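Long-range contacts in membrane-bound lytic murein transglycosylase A (Burkholderia pseudomallei, PDB 6QK4), which probably cleaves the beta-1,4-glycosidic bond between N-acetylmuramic acid and N-acetylglucosamine in peptidoglycan, leaving a 1,6-anhydro bond in the N-acetylmuramic acid residue: residues T104-P109 and R317-W322; R271-D276 and R301-Q306; T291-N296 and G329-R334; T284-Q289 and M341-P346. One frame throughout, in Å; residues are numbered along the deposited sequence.

Interaction 1 of 4, residues T104-P109 and R317-W322; sequences TGYYEP and RADYFW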
# COMPACT_ATOMS: atom_id res chain seq x y z
N THR A 104 3.00 6.50 -6.69
CA THR A 104 3.83 5.76 -5.75
C THR A 104 3.06 4.51 -5.29
O THR A 104 1.95 4.25 -5.76
CB THR A 104 4.25 6.67 -4.58
OG1 THR A 104 3.12 7.33 -4.02
CG2 THR A 104 5.24 7.75 -5.07
N GLY A 105 3.60 3.75 -4.33
CA GLY A 105 2.93 2.53 -3.91
C GLY A 105 2.95 2.30 -2.41
O GLY A 105 3.80 2.85 -1.70
N TYR A 106 1.94 1.57 -1.91
CA TYR A 106 1.94 1.19 -0.49
C TYR A 106 1.40 -0.22 -0.36
O TYR A 106 0.93 -0.84 -1.34
CB TYR A 106 1.14 2.17 0.37
CG TYR A 106 -0.37 2.27 0.22
CD1 TYR A 106 -0.97 2.69 -0.98
CD2 TYR A 106 -1.20 2.02 1.33
CE1 TYR A 106 -2.37 2.84 -1.02
CE2 TYR A 106 -2.55 2.21 1.30
CZ TYR A 106 -3.13 2.59 0.09
OH TYR A 106 -4.50 2.78 0.09
N TYR A 107 1.52 -0.76 0.85
CA TYR A 107 1.15 -2.15 1.12
C TYR A 107 0.78 -2.27 2.58
O TYR A 107 0.95 -1.31 3.37
CB TYR A 107 2.30 -3.13 0.78
CG TYR A 107 3.40 -3.17 1.81
CD1 TYR A 107 4.22 -2.09 2.01
CD2 TYR A 107 3.64 -4.34 2.54
CE1 TYR A 107 5.29 -2.16 2.93
CE2 TYR A 107 4.69 -4.42 3.45
CZ TYR A 107 5.49 -3.33 3.64
OH TYR A 107 6.54 -3.42 4.51
N GLU A 108 0.26 -3.44 2.93
CA GLU A 108 -0.00 -3.72 4.34
C GLU A 108 0.91 -4.84 4.81
O GLU A 108 0.84 -5.95 4.27
CB GLU A 108 -1.45 -4.11 4.51
CG GLU A 108 -1.73 -4.59 5.93
CD GLU A 108 -2.11 -3.46 6.85
OE1 GLU A 108 -1.63 -2.32 6.63
OE2 GLU A 108 -2.90 -3.73 7.81
N PRO A 109 1.83 -4.61 5.76
CA PRO A 109 2.68 -5.71 6.22
C PRO A 109 1.84 -6.83 6.81
O PRO A 109 0.82 -6.59 7.45
CB PRO A 109 3.55 -5.05 7.32
CG PRO A 109 3.59 -3.59 7.00
CD PRO A 109 2.17 -3.31 6.38
N ARG A 317 -2.19 12.35 -8.94
CA ARG A 317 -1.29 11.82 -7.90
C ARG A 317 -1.99 10.62 -7.29
O ARG A 317 -3.15 10.74 -6.84
CB ARG A 317 -1.08 12.90 -6.84
CG ARG A 317 -0.10 12.45 -5.76
CD ARG A 317 1.36 12.36 -6.34
NE ARG A 317 2.27 12.02 -5.19
CZ ARG A 317 2.57 10.78 -4.77
NH1 ARG A 317 2.12 9.73 -5.40
NH2 ARG A 317 3.31 10.59 -3.67
N ALA A 318 -1.28 9.49 -7.15
CA ALA A 318 -1.93 8.35 -6.52
C ALA A 318 -0.90 7.53 -5.74
O ALA A 318 0.28 7.42 -6.16
CB ALA A 318 -2.63 7.50 -7.58
N ASP A 319 -1.38 6.88 -4.66
CA ASP A 319 -0.64 5.79 -4.02
C ASP A 319 -1.33 4.46 -4.38
O ASP A 319 -2.50 4.26 -4.04
CB ASP A 319 -0.63 5.97 -2.49
CG ASP A 319 0.74 5.74 -1.85
OD1 ASP A 319 1.76 5.49 -2.51
OD2 ASP A 319 0.81 5.79 -0.60
N TYR A 320 -0.63 3.59 -5.10
CA TYR A 320 -1.22 2.34 -5.59
C TYR A 320 -1.13 1.25 -4.51
O TYR A 320 -0.01 0.95 -4.04
CB TYR A 320 -0.42 1.93 -6.84
CG TYR A 320 -0.90 0.77 -7.65
CD1 TYR A 320 -1.97 0.92 -8.52
CD2 TYR A 320 -0.29 -0.43 -7.57
CE1 TYR A 320 -2.41 -0.16 -9.29
CE2 TYR A 320 -0.67 -1.51 -8.37
CZ TYR A 320 -1.74 -1.37 -9.22
OH TYR A 320 -2.14 -2.44 -9.98
N PHE A 321 -2.26 0.67 -4.11
CA PHE A 321 -2.24 -0.35 -3.06
C PHE A 321 -1.84 -1.68 -3.67
O PHE A 321 -2.63 -2.29 -4.39
CB PHE A 321 -3.58 -0.44 -2.34
CG PHE A 321 -3.61 -1.47 -1.27
CD1 PHE A 321 -2.77 -1.36 -0.18
CD2 PHE A 321 -4.47 -2.55 -1.35
CE1 PHE A 321 -2.80 -2.33 0.83
CE2 PHE A 321 -4.53 -3.50 -0.38
CZ PHE A 321 -3.70 -3.38 0.77
N TRP A 322 -0.62 -2.14 -3.36
CA TRP A 322 -0.12 -3.41 -3.89
C TRP A 322 -0.66 -4.63 -3.18
O TRP A 322 -0.64 -5.72 -3.78
CB TRP A 322 1.43 -3.41 -3.87
CG TRP A 322 2.00 -2.70 -5.02
CD1 TRP A 322 2.46 -1.41 -5.05
CD2 TRP A 322 2.12 -3.21 -6.35
NE1 TRP A 322 2.90 -1.11 -6.29
CE2 TRP A 322 2.70 -2.18 -7.12
CE3 TRP A 322 1.81 -4.42 -6.97
CZ2 TRP A 322 3.00 -2.33 -8.48
CZ3 TRP A 322 2.09 -4.56 -8.32
CH2 TRP A 322 2.70 -3.53 -9.05

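Interaction 2 of 4, residues R271-D276 and R301-Q306; sequences RSIAVD and RLVFAQ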
# COMPACT_ATOMS: atom_id res chain seq x y z
N ARG A 271 -6.40 -2.73 -6.94
CA ARG A 271 -7.62 -2.14 -7.46
C ARG A 271 -8.05 -0.96 -6.62
O ARG A 271 -9.16 -0.45 -6.85
CB ARG A 271 -8.79 -3.14 -7.50
CG ARG A 271 -8.59 -4.31 -8.52
CD ARG A 271 -8.71 -3.75 -9.95
NE ARG A 271 -8.35 -4.81 -10.89
CZ ARG A 271 -8.20 -4.60 -12.19
NH1 ARG A 271 -8.43 -3.37 -12.65
NH2 ARG A 271 -7.77 -5.62 -13.02
N SER A 272 -7.27 -0.56 -5.60
CA SER A 272 -7.58 0.58 -4.76
C SER A 272 -6.41 1.53 -4.79
O SER A 272 -5.26 1.08 -4.79
CB SER A 272 -7.78 0.17 -3.28
OG SER A 272 -8.94 -0.62 -3.10
N ILE A 273 -6.69 2.83 -4.87
CA ILE A 273 -5.63 3.83 -4.74
C ILE A 273 -5.99 4.82 -3.62
O ILE A 273 -7.16 5.07 -3.31
CB ILE A 273 -5.38 4.61 -6.03
CG1 ILE A 273 -6.68 5.23 -6.59
CG2 ILE A 273 -4.54 3.71 -7.04
CD1 ILE A 273 -6.36 6.24 -7.76
N ALA A 274 -4.94 5.33 -2.97
CA ALA A 274 -5.06 6.52 -2.15
C ALA A 274 -4.84 7.76 -3.01
O ALA A 274 -3.96 7.78 -3.91
CB ALA A 274 -4.03 6.47 -1.01
N VAL A 275 -5.68 8.79 -2.78
CA VAL A 275 -5.69 10.03 -3.56
C VAL A 275 -5.68 11.25 -2.63
O VAL A 275 -5.89 11.16 -1.43
CB VAL A 275 -6.89 10.13 -4.51
CG1 VAL A 275 -6.82 9.04 -5.51
CG2 VAL A 275 -8.22 10.05 -3.67
N ASP A 276 -5.51 12.42 -3.25
CA ASP A 276 -5.79 13.68 -2.55
C ASP A 276 -7.28 13.95 -2.74
O ASP A 276 -7.73 14.18 -3.87
CB ASP A 276 -4.92 14.82 -3.13
CG ASP A 276 -5.25 16.20 -2.55
OD1 ASP A 276 -6.33 16.31 -1.92
OD2 ASP A 276 -4.43 17.14 -2.74
N ARG A 301 -4.58 0.09 -15.39
CA ARG A 301 -5.37 -0.58 -14.35
C ARG A 301 -6.57 0.30 -13.98
O ARG A 301 -6.36 1.49 -13.67
CB ARG A 301 -4.57 -0.78 -13.02
CG ARG A 301 -3.98 -2.17 -12.66
CD ARG A 301 -5.03 -3.06 -12.27
NE ARG A 301 -4.71 -4.34 -11.65
CZ ARG A 301 -4.71 -5.52 -12.27
NH1 ARG A 301 -4.80 -5.58 -13.61
NH2 ARG A 301 -4.55 -6.62 -11.57
N LEU A 302 -7.78 -0.26 -14.00
CA LEU A 302 -8.94 0.40 -13.42
C LEU A 302 -8.89 0.20 -11.92
O LEU A 302 -8.86 -0.94 -11.45
CB LEU A 302 -10.24 -0.17 -13.99
CG LEU A 302 -11.53 0.48 -13.42
CD1 LEU A 302 -11.66 1.99 -13.73
CD2 LEU A 302 -12.71 -0.29 -13.95
N VAL A 303 -8.85 1.30 -11.19
CA VAL A 303 -8.76 1.29 -9.73
C VAL A 303 -9.87 2.20 -9.18
O VAL A 303 -10.59 2.92 -9.91
CB VAL A 303 -7.37 1.76 -9.25
CG1 VAL A 303 -6.25 0.85 -9.89
CG2 VAL A 303 -7.09 3.21 -9.72
N PHE A 304 -9.99 2.18 -7.84
CA PHE A 304 -11.02 3.01 -7.19
C PHE A 304 -10.37 3.84 -6.10
O PHE A 304 -9.54 3.33 -5.36
CB PHE A 304 -12.12 2.14 -6.58
CG PHE A 304 -12.97 1.45 -7.62
CD1 PHE A 304 -12.53 0.28 -8.18
CD2 PHE A 304 -14.24 1.97 -7.95
CE1 PHE A 304 -13.33 -0.36 -9.16
CE2 PHE A 304 -15.05 1.36 -8.93
CZ PHE A 304 -14.54 0.19 -9.54
N ALA A 305 -10.72 5.14 -6.04
CA ALA A 305 -10.18 6.02 -5.00
C ALA A 305 -10.84 5.71 -3.66
O ALA A 305 -12.00 6.07 -3.43
CB ALA A 305 -10.41 7.48 -5.42
N GLN A 306 -10.13 4.96 -2.80
CA GLN A 306 -10.74 4.41 -1.61
C GLN A 306 -9.89 4.70 -0.41
O GLN A 306 -10.17 4.14 0.67
CB GLN A 306 -11.00 2.90 -1.73
CG GLN A 306 -11.98 2.61 -2.96
CD GLN A 306 -12.33 1.13 -3.13
OE1 GLN A 306 -11.46 0.23 -2.99
NE2 GLN A 306 -13.54 0.87 -3.60

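Interaction 3 of 4, residues T291-N296 and G329-R334; sequences TRPMTN and GDQAGR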
# COMPACT_ATOMS: atom_id res chain seq x y z
N THR A 291 3.57 2.44 -15.04
CA THR A 291 4.45 1.31 -15.31
C THR A 291 4.73 0.55 -14.02
O THR A 291 4.53 1.07 -12.92
CB THR A 291 5.81 1.74 -15.93
OG1 THR A 291 6.38 2.80 -15.14
CG2 THR A 291 5.61 2.28 -17.35
N ARG A 292 5.24 -0.70 -14.18
CA ARG A 292 5.57 -1.52 -13.01
C ARG A 292 6.93 -1.15 -12.46
O ARG A 292 7.86 -0.95 -13.22
CB ARG A 292 5.61 -2.99 -13.39
CG ARG A 292 4.34 -3.54 -13.93
CD ARG A 292 4.35 -5.06 -13.76
NE ARG A 292 2.99 -5.50 -13.97
CZ ARG A 292 2.17 -5.86 -13.00
NH1 ARG A 292 2.61 -5.88 -11.75
NH2 ARG A 292 0.94 -6.24 -13.30
N PRO A 293 7.09 -1.17 -11.15
CA PRO A 293 8.32 -0.63 -10.54
C PRO A 293 9.62 -1.35 -10.90
O PRO A 293 10.67 -0.69 -11.01
CB PRO A 293 8.04 -0.73 -9.03
CG PRO A 293 6.77 -1.54 -8.88
CD PRO A 293 6.00 -1.41 -10.18
N MET A 294 9.63 -2.67 -11.01
CA MET A 294 10.96 -3.29 -11.17
C MET A 294 11.28 -3.59 -12.62
O MET A 294 12.43 -3.47 -13.05
CB MET A 294 11.08 -4.58 -10.34
CG MET A 294 10.50 -4.47 -8.94
SD MET A 294 11.73 -3.80 -7.81
CE MET A 294 11.91 -5.10 -6.60
N THR A 295 10.26 -3.93 -13.39
CA THR A 295 10.49 -4.25 -14.79
C THR A 295 10.24 -3.09 -15.72
O THR A 295 10.57 -3.18 -16.91
CB THR A 295 9.55 -5.35 -15.25
OG1 THR A 295 8.21 -4.84 -15.13
CG2 THR A 295 9.72 -6.59 -14.33
N ASN A 296 9.57 -2.02 -15.24
CA ASN A 296 9.22 -0.86 -16.05
C ASN A 296 8.23 -1.19 -17.16
O ASN A 296 8.04 -0.40 -18.07
CB ASN A 296 10.47 -0.18 -16.63
CG ASN A 296 10.23 1.29 -16.95
OD1 ASN A 296 9.65 2.04 -16.15
ND2 ASN A 296 10.68 1.72 -18.13
N GLY A 329 5.09 -5.38 -0.57
CA GLY A 329 5.90 -4.28 -0.06
C GLY A 329 7.15 -3.96 -0.89
O GLY A 329 7.60 -2.80 -0.92
N ASP A 330 7.76 -4.97 -1.50
CA ASP A 330 8.94 -4.68 -2.31
C ASP A 330 8.51 -3.94 -3.57
O ASP A 330 9.25 -3.07 -4.06
CB ASP A 330 9.70 -5.96 -2.65
CG ASP A 330 10.69 -6.36 -1.52
OD1 ASP A 330 11.10 -5.45 -0.73
OD2 ASP A 330 11.03 -7.55 -1.41
N GLN A 331 7.34 -4.28 -4.10
CA GLN A 331 6.84 -3.52 -5.25
C GLN A 331 6.52 -2.12 -4.82
O GLN A 331 6.92 -1.16 -5.47
CB GLN A 331 5.60 -4.16 -5.87
CG GLN A 331 5.74 -5.49 -6.51
CD GLN A 331 6.68 -5.48 -7.69
OE1 GLN A 331 7.77 -6.05 -7.63
NE2 GLN A 331 6.28 -4.83 -8.76
N ALA A 332 5.83 -1.98 -3.67
CA ALA A 332 5.46 -0.66 -3.18
C ALA A 332 6.70 0.20 -2.95
O ALA A 332 6.72 1.39 -3.28
CB ALA A 332 4.62 -0.82 -1.88
N GLY A 333 7.76 -0.39 -2.38
CA GLY A 333 8.97 0.37 -2.04
C GLY A 333 9.67 0.98 -3.23
O GLY A 333 10.31 2.03 -3.12
N ARG A 334 9.57 0.35 -4.38
CA ARG A 334 10.27 0.82 -5.55
C ARG A 334 9.38 1.66 -6.45
O ARG A 334 9.84 2.11 -7.49
CB ARG A 334 10.80 -0.37 -6.35
CG ARG A 334 11.73 -1.31 -5.55
CD ARG A 334 12.97 -0.57 -5.01
NE ARG A 334 13.02 -0.59 -3.54
CZ ARG A 334 13.48 0.41 -2.77
NH1 ARG A 334 13.94 1.53 -3.33
NH2 ARG A 334 13.47 0.30 -1.44
O HOH W 1 7.53 -4.78 -11.12

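Interaction 4 of 4, residues T284-Q289 and M341-P346; sequences TPVFLQ and MWLLFP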
# COMPACT_ATOMS: atom_id res chain seq x y z
N THR A 284 -14.40 7.68 -6.42
CA THR A 284 -14.24 7.88 -7.87
C THR A 284 -13.50 6.68 -8.44
O THR A 284 -12.39 6.37 -7.96
CB THR A 284 -13.43 9.16 -8.18
OG1 THR A 284 -14.02 10.29 -7.49
CG2 THR A 284 -13.38 9.42 -9.69
N PRO A 285 -14.02 6.01 -9.46
CA PRO A 285 -13.19 5.05 -10.20
C PRO A 285 -12.23 5.82 -11.10
O PRO A 285 -12.58 6.87 -11.64
CB PRO A 285 -14.20 4.25 -11.04
CG PRO A 285 -15.61 4.72 -10.52
CD PRO A 285 -15.37 6.15 -10.04
N VAL A 286 -11.02 5.30 -11.28
CA VAL A 286 -9.94 5.99 -11.98
C VAL A 286 -9.30 4.96 -12.91
O VAL A 286 -8.91 3.87 -12.45
CB VAL A 286 -8.84 6.53 -11.04
CG1 VAL A 286 -7.74 7.30 -11.86
CG2 VAL A 286 -9.46 7.48 -10.00
N PHE A 287 -9.14 5.30 -14.21
CA PHE A 287 -8.32 4.43 -15.04
C PHE A 287 -6.91 4.98 -14.99
O PHE A 287 -6.70 6.17 -15.28
CB PHE A 287 -8.84 4.33 -16.49
CG PHE A 287 -8.15 3.17 -17.19
CD1 PHE A 287 -8.54 1.87 -16.90
CD2 PHE A 287 -7.03 3.37 -17.98
CE1 PHE A 287 -7.93 0.80 -17.44
CE2 PHE A 287 -6.34 2.25 -18.54
CZ PHE A 287 -6.77 0.96 -18.23
N LEU A 288 -5.97 4.14 -14.52
CA LEU A 288 -4.60 4.53 -14.25
C LEU A 288 -3.69 3.92 -15.32
O LEU A 288 -3.69 2.72 -15.50
CB LEU A 288 -4.21 4.06 -12.83
CG LEU A 288 -2.86 4.53 -12.30
CD1 LEU A 288 -2.75 6.06 -12.27
CD2 LEU A 288 -2.63 3.94 -10.87
N GLN A 289 -2.90 4.77 -15.97
CA GLN A 289 -1.89 4.31 -16.92
C GLN A 289 -0.54 4.67 -16.33
O GLN A 289 -0.28 5.86 -16.08
CB GLN A 289 -2.11 5.00 -18.26
CG GLN A 289 -0.99 4.61 -19.29
CD GLN A 289 -1.25 5.28 -20.63
OE1 GLN A 289 -1.95 6.30 -20.70
NE2 GLN A 289 -0.70 4.71 -21.69
N MET A 341 -4.23 9.67 -15.75
CA MET A 341 -5.51 9.30 -15.13
C MET A 341 -6.69 9.74 -15.98
O MET A 341 -6.66 10.81 -16.59
CB MET A 341 -5.71 9.95 -13.73
CG MET A 341 -4.82 9.31 -12.75
SD MET A 341 -5.17 10.28 -11.20
CE MET A 341 -4.14 9.34 -10.10
N TRP A 342 -7.74 8.90 -15.97
CA TRP A 342 -9.09 9.29 -16.36
C TRP A 342 -10.02 9.00 -15.19
O TRP A 342 -10.01 7.89 -14.64
CB TRP A 342 -9.58 8.46 -17.57
CG TRP A 342 -8.74 8.73 -18.82
CD1 TRP A 342 -9.13 9.47 -19.90
CD2 TRP A 342 -7.37 8.31 -19.09
NE1 TRP A 342 -8.08 9.52 -20.85
CE2 TRP A 342 -6.99 8.87 -20.33
CE3 TRP A 342 -6.41 7.58 -18.35
CZ2 TRP A 342 -5.73 8.63 -20.93
CZ3 TRP A 342 -5.10 7.39 -18.92
CH2 TRP A 342 -4.80 7.91 -20.21
N LEU A 343 -10.85 9.99 -14.82
CA LEU A 343 -11.86 9.77 -13.78
C LEU A 343 -13.16 9.31 -14.43
O LEU A 343 -13.57 9.85 -15.47
CB LEU A 343 -12.11 11.08 -13.02
CG LEU A 343 -10.93 11.79 -12.38
CD1 LEU A 343 -11.40 12.77 -11.29
CD2 LEU A 343 -9.97 10.87 -11.72
N LEU A 344 -13.79 8.30 -13.87
CA LEU A 344 -15.08 7.85 -14.37
C LEU A 344 -16.20 8.52 -13.57
O LEU A 344 -16.13 8.58 -12.35
CB LEU A 344 -15.24 6.34 -14.23
CG LEU A 344 -14.47 5.43 -15.20
CD1 LEU A 344 -13.03 5.60 -15.09
CD2 LEU A 344 -14.83 4.04 -14.90
N PHE A 345 -17.26 8.94 -14.26
CA PHE A 345 -18.44 9.46 -13.56
C PHE A 345 -19.64 8.69 -14.06
O PHE A 345 -19.74 8.45 -15.26
CB PHE A 345 -18.64 10.96 -13.82
CG PHE A 345 -17.62 11.78 -13.10
CD1 PHE A 345 -17.81 12.13 -11.77
CD2 PHE A 345 -16.44 12.15 -13.74
CE1 PHE A 345 -16.84 12.84 -11.07
CE2 PHE A 345 -15.46 12.86 -13.08
CZ PHE A 345 -15.64 13.21 -11.73
N PRO A 346 -20.59 8.33 -13.20
CA PRO A 346 -21.73 7.52 -13.69
C PRO A 346 -22.65 8.31 -14.60
O PRO A 346 -22.91 9.49 -14.36
CB PRO A 346 -22.46 7.12 -12.41
CG PRO A 346 -21.93 7.95 -11.36
CD PRO A 346 -20.53 8.35 -11.73

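Interaction 1 of 4, residues T104-P109 and R317-W322
Thr104 OG1 is held by three hydrogen bonds. Arg317 meets it end-on and in its guanidinium plane, with NH1 at 2.9 Å from OG1 and NH2 at a longer 3.3 Å from that same atom. The hydroxyl donates onward to Asp319, its OG1 lying 2.7 Å from OD1 and approaching from above the carboxylate plane. A chi1 of 50° puts OG1 between the backbone N and the carbonyl carbon, within range of both partners. Behind this cluster, strands 104-108 and 317-322 pair in parallel, and the link from Tyr320 N to Thr104 O is short (2.7 Å) and almost straight at 175°. Farther along, the Tyr106 ring crosses the Asp319 side chain obliquely, CD1 at 3.6 Å from OD2. Asp319 O sits in plane at the edge of the ring, while Phe321 turns its own edge toward one face, an edge-to-face pair with planes 55° apart. Tyr106 OH is bonded to Asp307, and Arg317 NH1 also donates to Leu102 O. The contact thus joins the strand of the MltA-specific insert range to one of the 3D domain. With a guanidinium relayed through one hydroxyl to OD1, the chemistry is consistent with an ionised, oriented Asp319 carboxylate.

Interaction 2 of 4, residues R271-D276 and R301-Q306
Arg271, Ile273 and Val303 lose the most surface in this parallel pairing of strands 272-274 and 301-306. Arg271 stands just before its strand, its chain bent at chi2 (-71°) so that the guanidinium reaches back to the partner. There NH1 meets Leu302 O at 2.7 Å, in the carbonyl plane and on a lone pair. The same flat group lies over the guanidinium of Arg301, the planes 18° apart and NH2 of Arg271 only 3.0 Å from NH1 of Arg301. Stacking of like charges is probably tolerated because Asp39 forms a salt bridge with Arg271 NH1 and a long, weak ion pair with Arg301. Ile273 and Val303 make the apolar centre: they cross at about a right angle, and CD1 of Ile273 comes within 3.7 Å of Val303 CG2. Both meet Val286 of strand 285-291. On the other side of the sheet from Ile273, Ser272 OG donates to Gln306 OE1 over 2.7 Å, in the plane of the amide. Backbone bonds run alongside, among them Ile273 N to Phe304 O at 2.9 Å. The pair therefore lies in the middle of the 3D domain's strands: 317-324 flanks 272-274 on one side, 285-291 flanks 298-307 on the other, and helix 44-55 covers Arg271 and Phe304.

Interaction 3 of 4, residues T291-N296 and G329-R334
A connecting loop of a beta-hairpin, between strands 285-291 and 298-307 of the 3D domain, leans here on the last turns of helix 326-334. The loop curls through helical backbone angles at Pro293-Thr295, and its turn is closed by a hydrogen bond from Asn296 N to Arg292 O. Pro293 and Met294 share the contact on the loop side. The CG of Pro293 lies 3.3 Å from Gln331 NE2 and 3.4 Å from Gln331 O, while its CB rests 3.7 Å from Arg334 O. Gln331 bends to meet it: CG is anti to the carbonyl carbon, and a bend at chi2 (-63°) folds the chain so that the two side chains cross at about a right angle, NE2 toward the ring. The amide's other corner serves Met294, whose CG is 3.4 Å from Gln331 OE1. Met294 is itself doubly kinked, at chi2 (-86°) and again at chi3 (-120°), which brings the thioether back to the helix, although the residue stays exposed. Its SD lands 3.4 Å from Arg334 CG, the two side chains crossing obliquely. Arg334, bent at chi2 and chi3, thus offers its aliphatic stem to the loop and carries its guanidinium away. Trp322 of the neighbouring strand underlies Pro293 and Gln331 alike. The joint is a surface one, with polar and apolar atoms mixed, and its one polar bridge is a water: that oxygen accepts from Met294 N at 3.0 Å and from Gln331 NE2 at 2.7 Å.

Interaction 4 of 4, residues T284-Q289 and M341-P346
Strands 285-289 and 341-346 run antiparallel at 161°, with Phe287 and Trp342 as the hydrogen-bonded pair, Val286-Leu343 and Leu288-Met341 as non-hydrogen-bonded pairs, and a nearly straight bond of 2.9 Å from Leu344 N to Pro285 O. On the face of Val286, Met341 has CG anti to the carbonyl carbon, where it touches Val286 CG1 at 3.7 Å and Leu288 CD1 at 3.9 Å; the chain then runs on extended. Val286 CG2 in turn meets Leu343 CD2 at 3.8 Å, the two side chains lying side by side. The face of Trp342 is different. There the indole presents its six-membered edge, in plane, to Phe287 O and to the amide of Gln289, whose extended chain runs alongside and sets OE1 3.3 Å from CH2. Phe287 shares this face and has its ring edge toward the indole's CE3. Pro285 packs its CB against Leu344 CD2 at 3.9 Å. Around this buried contact the sheet continues both ways: strand 298-307 pairs with the other edge of 285-289, strand 87-92 with that of 341-346, and Tyr320 and Ala318 of strand 317-324 cover Leu288 and Met341.

From the N terminus, 104-109 opens the longest loop, which interaction 1 closes at 317-322 after 207 intervening residues. Interaction 2 is nested inside it, 271-276 being met by 301-306. The other two loops open before 301 and close later: 284-289 begins interaction 4, which closes at 341-346, and nested within it 291-296 finds 329-334 in interaction 3. Both of these cross interactions 1 and 2, so the chain is interlaced, as suits the double-psi barrel kinship of the 3D domain. Strands 272-274 and 317-324 join interactions 1 and 2, strands 285-291 and 298-307 join 2 and 4, and Trp322 touches the hairpin loop of interaction 3.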